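Local atomic coordinates of 3-oxoacyl-[acyl-carrier-protein] synthase, mitochondrial (Arabidopsis thaliana, PDB entry 2IX4), a protein that catalyses the condensation steps of mitochondrial fatty acid synthesis, lengthening an acyl chain by two carbons taken from malonyl-ACP. Residues Asp39-Ser44 with Ala62-Tyr67; Ser82-Asn87 with Ser159-Met164. All coordinates share one frame; numbering follows the deposited sequence.

Interaction 1: residues Asp39-Ser44 with Ala62-Tyr67; sequences DLKMKS and AAFVPY
The carboxylate of Asp39 lies against the outer end of the Phe64 ring, and this one pair makes up nearly all of the contact. Asp39 CG is 3.3 Å from Phe64 CZ, the closest approach between the segments. Both carboxylate oxygens lie on the same side of the ring plane, spread along its outer end: Asp39 OD1 is 3.6 Å from Phe64 CE2, and Asp39 OD2 is 3.5 Å from Phe64 CZ. The approach is oblique, with the carboxylate and ring planes 35° apart. Phe64 turns its CG anti to its carbonyl carbon, chi1 -66°, which sends the ring out from the end of strand 61-63 to the acid.

What holds the acid is polar and lies outside the two segments. Asp39 OD2 forms a salt bridge with Arg33 NH1 and accepts a hydrogen bond from Thr36 N. Arg33 also makes a cation-pi contact with Phe64. Acid, arginine and ring therefore form one compact group, and the nearby guanidinium probably stabilises the negative charge. With an alanine at this position, Arg33 would probably lose its carboxylate mate, and a gap is likely to open at the end of the Phe64 ring.

The Lys41 side is looser. The Lys41 ammonium comes only to the ring edge, near the ring plane, with Lys41 NZ 4.4 Å from Phe64 CE2. Lys41 NZ also gives a weak hydrogen bond to Asp39 O at 3.2 Å; its stronger partner is Ile210 O. Lys41 is partly exposed, whereas Asp39 is buried.

The contact lies away from the active site. It closes the long connection, containing helix 47-55, between strands 32-34 and 61-63, and Arg33 of strand 32-34 meets both Asp39 and Phe64. The two strands form a small antiparallel sheet in the N-terminal ketosynthase region.

Interaction 2: residues Ser82-Asn87 with Ser159-Met164; sequences SKAVAN and SGHVSM
Val85 and Ala84 meet the ring of His161, where a type I beta turn from Ser82 to Val85 packs beside helix 157-166 in the N-terminal region of this thiolase-like fold. The turn leads into helix 87-102, with Ala86 as its N-cap.

The nonpolar part is small. Val85 CG2 comes obliquely to the ring, 3.8 Å from His161 CE1. With CG1 anti to the backbone N (chi1 180°), CG2 is the methyl turned to the imidazole. Ala84 CB adds a longer contact, 4.4 Å from His161 CE1. Ile89 and Val93 of helix 87-102 also touch His161. Ile286 of the second subunit packs on both Ala84 and His161, so the contact borders the dimer interface.

Within the turn the hydrogen bonds are weak. Ala84 N reaches Ser82 OG at 3.4 Å, and Val85 N reaches Ser82 O at 3.3 Å.

The polar link between the segments is a water bridge. Ala84 O and His161 NE2 are 4.0 Å apart, and one water joins them. The water lies in the plane of the imidazole at its edge, 2.8 Å from His161 NE2, and donates to Ala84 O at 2.7 Å.

Overall arrangement
Both contacts are small and partly buried, and each has one buried residue among the three that touch. Interaction 1 packs a carboxylate against an aromatic ring, with the acid's charge met by Arg33; interaction 2 relies on methyl groups, an imidazole and a bridging water. Neither joins the same elements as the other: interaction 1 brings a loop to a strand end, interaction 2 a turn to a helix. Interaction 2 has more contact with the second subunit, through Ala84, His161, Ser163 and Met164, while 39-44 reaches it at Met42. Their centres are about 20 Å apart, and both segments of interaction 1 precede those of interaction 2 in the sequence. They still touch, with Tyr67 OH 2.8 Å from Asn87 ND2.

Interaction 1: residues Asp39-Ser44 with Ala62-Tyr67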
ATOM      1  N   ASP A  39     -22.695   6.853 -14.366  1.00 24.20           N
ATOM      2  CA  ASP A  39     -21.325   6.371 -14.194  1.00 24.00           C
ATOM      3  C   ASP A  39     -20.434   7.331 -13.396  1.00 23.82           C
ATOM      4  O   ASP A  39     -19.348   6.951 -12.957  1.00 24.02           O
ATOM      5  CB  ASP A  39     -20.701   6.070 -15.560  1.00 23.94           C
ATOM      6  CG  ASP A  39     -21.486   5.028 -16.347  1.00 24.12           C
ATOM      7  OD1 ASP A  39     -22.083   4.119 -15.727  1.00 23.97           O
ATOM      8  OD2 ASP A  39     -21.500   5.115 -17.592  1.00 24.05           O
ATOM      9  N   LEU A  40     -20.901   8.564 -13.207  1.00 23.53           N
ATOM     10  CA  LEU A  40     -20.161   9.583 -12.458  1.00 23.31           C
ATOM     11  C   LEU A  40     -20.111   9.289 -10.959  1.00 23.20           C
ATOM     12  O   LEU A  40     -19.261   9.830 -10.244  1.00 23.02           O
ATOM     13  CB  LEU A  40     -20.780  10.969 -12.679  1.00 23.38           C
ATOM     14  CG  LEU A  40     -20.882  11.548 -14.093  1.00 23.61           C
ATOM     15  CD1 LEU A  40     -21.843  12.727 -14.104  1.00 24.31           C
ATOM     16  CD2 LEU A  40     -19.525  11.966 -14.624  1.00 23.95           C
ATOM     17  N   LYS A  41     -21.030   8.433 -10.503  1.00 22.96           N
ATOM     18  CA  LYS A  41     -21.223   8.102  -9.082  1.00 23.04           C
ATOM     19  C   LYS A  41     -21.588   9.334  -8.250  1.00 22.55           C
ATOM     20  O   LYS A  41     -21.148   9.470  -7.107  1.00 22.81           O
ATOM     21  CB  LYS A  41     -19.997   7.383  -8.484  1.00 23.30           C
ATOM     22  CG  LYS A  41     -19.514   6.142  -9.236  1.00 25.08           C
ATOM     23  CD  LYS A  41     -20.581   5.052  -9.340  1.00 27.71           C
ATOM     24  CE  LYS A  41     -20.044   3.815 -10.062  1.00 29.79           C
ATOM     25  NZ  LYS A  41     -19.472   4.108 -11.430  1.00 30.72           N
ATOM     26  N   MET A  42     -22.401  10.219  -8.826  1.00 21.93           N
ATOM     27  CA  MET A  42     -22.762  11.486  -8.187  1.00 21.35           C
ATOM     28  C   MET A  42     -24.231  11.555  -7.756  1.00 20.98           C
ATOM     29  O   MET A  42     -24.894  12.571  -7.957  1.00 20.88           O
ATOM     30  CB  MET A  42     -22.419  12.659  -9.111  1.00 21.39           C
ATOM     31  CG  MET A  42     -20.930  12.951  -9.221  1.00 21.33           C
ATOM     32  SD  MET A  42     -20.537  14.178 -10.486  1.00 22.38           S
ATOM     33  CE  MET A  42     -21.406  15.624  -9.882  1.00 21.22           C
ATOM     34  N   LYS A  43     -24.727  10.482  -7.141  1.00 20.59           N
ATOM     35  CA  LYS A  43     -26.129  10.419  -6.699  1.00 20.35           C
ATOM     36  C   LYS A  43     -26.516  11.525  -5.705  1.00 19.99           C
ATOM     37  O   LYS A  43     -27.682  11.907  -5.628  1.00 19.79           O
ATOM     38  CB  LYS A  43     -26.473   9.032  -6.129  1.00 20.39           C
ATOM     39  CG  LYS A  43     -25.794   8.685  -4.811  1.00 21.17           C
ATOM     40  CD  LYS A  43     -26.080   7.242  -4.406  1.00 22.95           C
ATOM     41  CE  LYS A  43     -25.541   6.935  -3.019  1.00 23.80           C
ATOM     42  NZ  LYS A  43     -24.057   7.043  -2.971  1.00 24.71           N
ATOM     43  N   SER A  44     -25.533  12.034  -4.960  1.00 19.66           N
ATOM     44  CA  SER A  44     -25.766  13.082  -3.960  1.00 19.35           C
ATOM     45  C   SER A  44     -25.750  14.501  -4.540  1.00 19.26           C
ATOM     46  O   SER A  44     -25.950  15.474  -3.808  1.00 19.17           O
ATOM     47  CB  SER A  44     -24.752  12.966  -2.816  1.00 19.46           C
ATOM     48  OG  SER A  44     -23.439  13.272  -3.258  1.00 18.86           O
ATOM     49  N   ALA A  62     -15.247   3.829 -20.696  1.00 18.57           N
ATOM     50  CA  ALA A  62     -14.739   3.072 -19.554  1.00 18.62           C
ATOM     51  C   ALA A  62     -15.165   1.611 -19.643  1.00 18.87           C
ATOM     52  O   ALA A  62     -16.094   1.275 -20.380  1.00 18.95           O
ATOM     53  CB  ALA A  62     -15.210   3.697 -18.235  1.00 18.54           C
ATOM     54  N   ALA A  63     -14.477   0.752 -18.895  1.00 19.04           N
ATOM     55  CA  ALA A  63     -14.787  -0.674 -18.873  1.00 19.36           C
ATOM     56  C   ALA A  63     -15.389  -1.062 -17.532  1.00 19.42           C
ATOM     57  O   ALA A  63     -14.723  -0.985 -16.503  1.00 19.37           O
ATOM     58  CB  ALA A  63     -13.544  -1.479 -19.151  1.00 19.45           C
ATOM     59  N   PHE A  64     -16.648  -1.497 -17.561  1.00 19.85           N
ATOM     60  CA  PHE A  64     -17.441  -1.693 -16.350  1.00 20.04           C
ATOM     61  C   PHE A  64     -17.684  -3.157 -16.015  1.00 20.24           C
ATOM     62  O   PHE A  64     -17.961  -3.970 -16.898  1.00 20.29           O
ATOM     63  CB  PHE A  64     -18.812  -1.018 -16.498  1.00 20.18           C
ATOM     64  CG  PHE A  64     -18.755   0.481 -16.601  1.00 20.27           C
ATOM     65  CD1 PHE A  64     -18.644   1.100 -17.842  1.00 20.21           C
ATOM     66  CD2 PHE A  64     -18.837   1.272 -15.461  1.00 20.41           C
ATOM     67  CE1 PHE A  64     -18.600   2.490 -17.948  1.00 20.24           C
ATOM     68  CE2 PHE A  64     -18.798   2.659 -15.555  1.00 20.71           C
ATOM     69  CZ  PHE A  64     -18.674   3.268 -16.804  1.00 20.63           C
ATOM     70  N   VAL A  65     -17.612  -3.477 -14.728  1.00 20.37           N
ATOM     71  CA  VAL A  65     -18.083  -4.764 -14.228  1.00 20.54           C
ATOM     72  C   VAL A  65     -19.603  -4.834 -14.422  1.00 20.72           C
ATOM     73  O   VAL A  65     -20.314  -3.911 -14.024  1.00 20.48           O
ATOM     74  CB  VAL A  65     -17.734  -4.939 -12.729  1.00 20.50           C
ATOM     75  CG1 VAL A  65     -18.522  -6.093 -12.112  1.00 20.25           C
ATOM     76  CG2 VAL A  65     -16.232  -5.134 -12.546  1.00 20.52           C
ATOM     77  N   PRO A  66     -20.103  -5.920 -15.050  1.00 21.13           N
ATOM     78  CA  PRO A  66     -21.551  -6.099 -15.164  1.00 21.35           C
ATOM     79  C   PRO A  66     -22.196  -6.514 -13.839  1.00 21.53           C
ATOM     80  O   PRO A  66     -21.811  -7.528 -13.245  1.00 21.60           O
ATOM     81  CB  PRO A  66     -21.690  -7.212 -16.210  1.00 21.29           C
ATOM     82  CG  PRO A  66     -20.439  -7.988 -16.105  1.00 21.47           C
ATOM     83  CD  PRO A  66     -19.359  -7.019 -15.696  1.00 21.18           C
ATOM     84  N   TYR A  67     -23.164  -5.720 -13.389  1.00 21.60           N
ATOM     85  CA  TYR A  67     -23.902  -5.990 -12.154  1.00 21.59           C
ATOM     86  C   TYR A  67     -25.174  -6.762 -12.463  1.00 21.55           C
ATOM     87  O   TYR A  67     -25.728  -6.634 -13.551  1.00 21.52           O
ATOM     88  CB  TYR A  67     -24.274  -4.678 -11.456  1.00 21.70           C
ATOM     89  CG  TYR A  67     -23.163  -4.009 -10.664  1.00 21.53           C
ATOM     90  CD1 TYR A  67     -23.384  -3.579  -9.356  1.00 21.59           C
ATOM     91  CD2 TYR A  67     -21.905  -3.788 -11.223  1.00 21.53           C
ATOM     92  CE1 TYR A  67     -22.376  -2.955  -8.623  1.00 21.37           C
ATOM     93  CE2 TYR A  67     -20.893  -3.168 -10.497  1.00 21.88           C
ATOM     94  CZ  TYR A  67     -21.137  -2.754  -9.198  1.00 22.04           C
ATOM     95  OH  TYR A  67     -20.138  -2.139  -8.477  1.00 22.75           O
TER

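Interaction 2: residues Ser82-Asn87 with Ser159-Met164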
ATOM      1  N   SER A  82     -23.047  -4.153   3.206  1.00 28.74           N
ATOM      2  CA  SER A  82     -22.631  -3.547   4.468  1.00 29.36           C
ATOM      3  C   SER A  82     -22.252  -2.084   4.265  1.00 29.55           C
ATOM      4  O   SER A  82     -21.796  -1.695   3.188  1.00 29.52           O
ATOM      5  CB  SER A  82     -21.457  -4.328   5.068  1.00 29.44           C
ATOM      6  OG  SER A  82     -20.829  -3.601   6.109  1.00 30.49           O
ATOM      7  N   LYS A  83     -22.434  -1.282   5.312  1.00 29.91           N
ATOM      8  CA  LYS A  83     -22.158   0.157   5.256  1.00 30.29           C
ATOM      9  C   LYS A  83     -20.668   0.490   5.143  1.00 30.14           C
ATOM     10  O   LYS A  83     -20.303   1.566   4.661  1.00 30.32           O
ATOM     11  CB  LYS A  83     -22.766   0.866   6.472  1.00 30.53           C
ATOM     12  CG  LYS A  83     -24.284   0.982   6.429  1.00 31.64           C
ATOM     13  CD  LYS A  83     -24.819   1.739   7.636  1.00 33.25           C
ATOM     14  CE  LYS A  83     -26.325   1.910   7.546  1.00 34.34           C
ATOM     15  NZ  LYS A  83     -26.872   2.680   8.698  1.00 35.41           N
ATOM     16  N   ALA A  84     -19.817  -0.437   5.580  1.00 29.86           N
ATOM     17  CA  ALA A  84     -18.367  -0.230   5.576  1.00 29.68           C
ATOM     18  C   ALA A  84     -17.695  -0.745   4.302  1.00 29.51           C
ATOM     19  O   ALA A  84     -16.476  -0.628   4.147  1.00 29.63           O
ATOM     20  CB  ALA A  84     -17.740  -0.875   6.810  1.00 29.79           C
ATOM     21  N   VAL A  85     -18.490  -1.307   3.393  1.00 29.13           N
ATOM     22  CA  VAL A  85     -17.959  -1.924   2.179  1.00 28.85           C
ATOM     23  C   VAL A  85     -18.087  -1.006   0.957  1.00 28.40           C
ATOM     24  O   VAL A  85     -19.175  -0.834   0.398  1.00 28.49           O
ATOM     25  CB  VAL A  85     -18.608  -3.317   1.899  1.00 28.93           C
ATOM     26  CG1 VAL A  85     -18.045  -3.938   0.624  1.00 29.26           C
ATOM     27  CG2 VAL A  85     -18.380  -4.266   3.072  1.00 29.33           C
ATOM     28  N   ALA A  86     -16.966  -0.409   0.560  1.00 27.67           N
ATOM     29  CA  ALA A  86     -16.880   0.300  -0.713  1.00 26.94           C
ATOM     30  C   ALA A  86     -16.764  -0.722  -1.842  1.00 26.53           C
ATOM     31  O   ALA A  86     -16.467  -1.898  -1.596  1.00 26.10           O
ATOM     32  CB  ALA A  86     -15.695   1.250  -0.721  1.00 27.00           C
ATOM     33  N   ASN A  87     -16.992  -0.275  -3.074  1.00 26.02           N
ATOM     34  CA  ASN A  87     -17.031  -1.176  -4.223  1.00 25.64           C
ATOM     35  C   ASN A  87     -15.764  -2.003  -4.429  1.00 25.05           C
ATOM     36  O   ASN A  87     -15.851  -3.194  -4.730  1.00 24.98           O
ATOM     37  CB  ASN A  87     -17.422  -0.423  -5.497  1.00 25.92           C
ATOM     38  CG  ASN A  87     -18.886  -0.011  -5.502  1.00 26.85           C
ATOM     39  OD1 ASN A  87     -19.454   0.323  -4.461  1.00 29.29           O
ATOM     40  ND2 ASN A  87     -19.501  -0.033  -6.674  1.00 28.65           N
ATOM     41  N   SER A 159      -8.080  -6.603   2.208  1.00 23.23           N
ATOM     42  CA  SER A 159      -7.417  -7.641   3.006  1.00 23.06           C
ATOM     43  C   SER A 159      -8.095  -7.857   4.353  1.00 22.82           C
ATOM     44  O   SER A 159      -8.261  -8.998   4.788  1.00 23.06           O
ATOM     45  CB  SER A 159      -5.946  -7.292   3.242  1.00 23.02           C
ATOM     46  OG  SER A 159      -5.219  -7.317   2.035  1.00 23.61           O
ATOM     47  N   GLY A 160      -8.472  -6.759   5.009  1.00 22.45           N
ATOM     48  CA  GLY A 160      -9.162  -6.807   6.293  1.00 21.96           C
ATOM     49  C   GLY A 160     -10.479  -7.558   6.221  1.00 21.82           C
ATOM     50  O   GLY A 160     -10.750  -8.428   7.053  1.00 21.57           O
ATOM     51  N   HIS A 161     -11.292  -7.230   5.218  1.00 21.63           N
ATOM     52  CA  HIS A 161     -12.609  -7.854   5.051  1.00 21.81           C
ATOM     53  C   HIS A 161     -12.530  -9.322   4.639  1.00 21.76           C
ATOM     54  O   HIS A 161     -13.353 -10.131   5.069  1.00 21.85           O
ATOM     55  CB  HIS A 161     -13.453  -7.063   4.055  1.00 21.90           C
ATOM     56  CG  HIS A 161     -13.979  -5.776   4.606  1.00 22.07           C
ATOM     57  ND1 HIS A 161     -15.266  -5.641   5.079  1.00 22.39           N
ATOM     58  CD2 HIS A 161     -13.388  -4.568   4.772  1.00 21.22           C
ATOM     59  CE1 HIS A 161     -15.448  -4.403   5.502  1.00 22.47           C
ATOM     60  NE2 HIS A 161     -14.324  -3.732   5.329  1.00 21.69           N
ATOM     61  N   VAL A 162     -11.549  -9.658   3.806  1.00 21.83           N
ATOM     62  CA  VAL A 162     -11.317 -11.048   3.400  1.00 22.13           C
ATOM     63  C   VAL A 162     -10.871 -11.900   4.597  1.00 22.33           C
ATOM     64  O   VAL A 162     -11.456 -12.951   4.864  1.00 22.17           O
ATOM     65  CB  VAL A 162     -10.320 -11.154   2.204  1.00 22.07           C
ATOM     66  CG1 VAL A 162      -9.956 -12.611   1.906  1.00 22.04           C
ATOM     67  CG2 VAL A 162     -10.913 -10.501   0.957  1.00 22.18           C
ATOM     68  N   SER A 163      -9.860 -11.427   5.328  1.00 22.57           N
ATOM     69  CA  SER A 163      -9.360 -12.136   6.510  1.00 23.02           C
ATOM     70  C   SER A 163     -10.451 -12.361   7.553  1.00 23.06           C
ATOM     71  O   SER A 163     -10.558 -13.450   8.113  1.00 23.08           O
ATOM     72  CB  SER A 163      -8.180 -11.391   7.136  1.00 23.11           C
ATOM     73  OG  SER A 163      -8.562 -10.092   7.539  1.00 24.77           O
ATOM     74  N   MET A 164     -11.257 -11.327   7.797  1.00 23.20           N
ATOM     75  CA  MET A 164     -12.394 -11.405   8.722  1.00 23.42           C
ATOM     76  C   MET A 164     -13.425 -12.452   8.314  1.00 22.93           C
ATOM     77  O   MET A 164     -13.919 -13.204   9.158  1.00 22.91           O
ATOM     78  CB  MET A 164     -13.095 -10.050   8.831  1.00 23.86           C
ATOM     79  CG  MET A 164     -12.470  -9.069   9.805  1.00 25.77           C
ATOM     80  SD  MET A 164     -13.326  -7.471   9.788  1.00 30.40           S
ATOM     81  CE  MET A 164     -14.959  -7.941  10.357  1.00 27.88           C
TER
HETATM   82  O   HOH W   1     -14.285  -0.997   5.619  1.00 15.24           O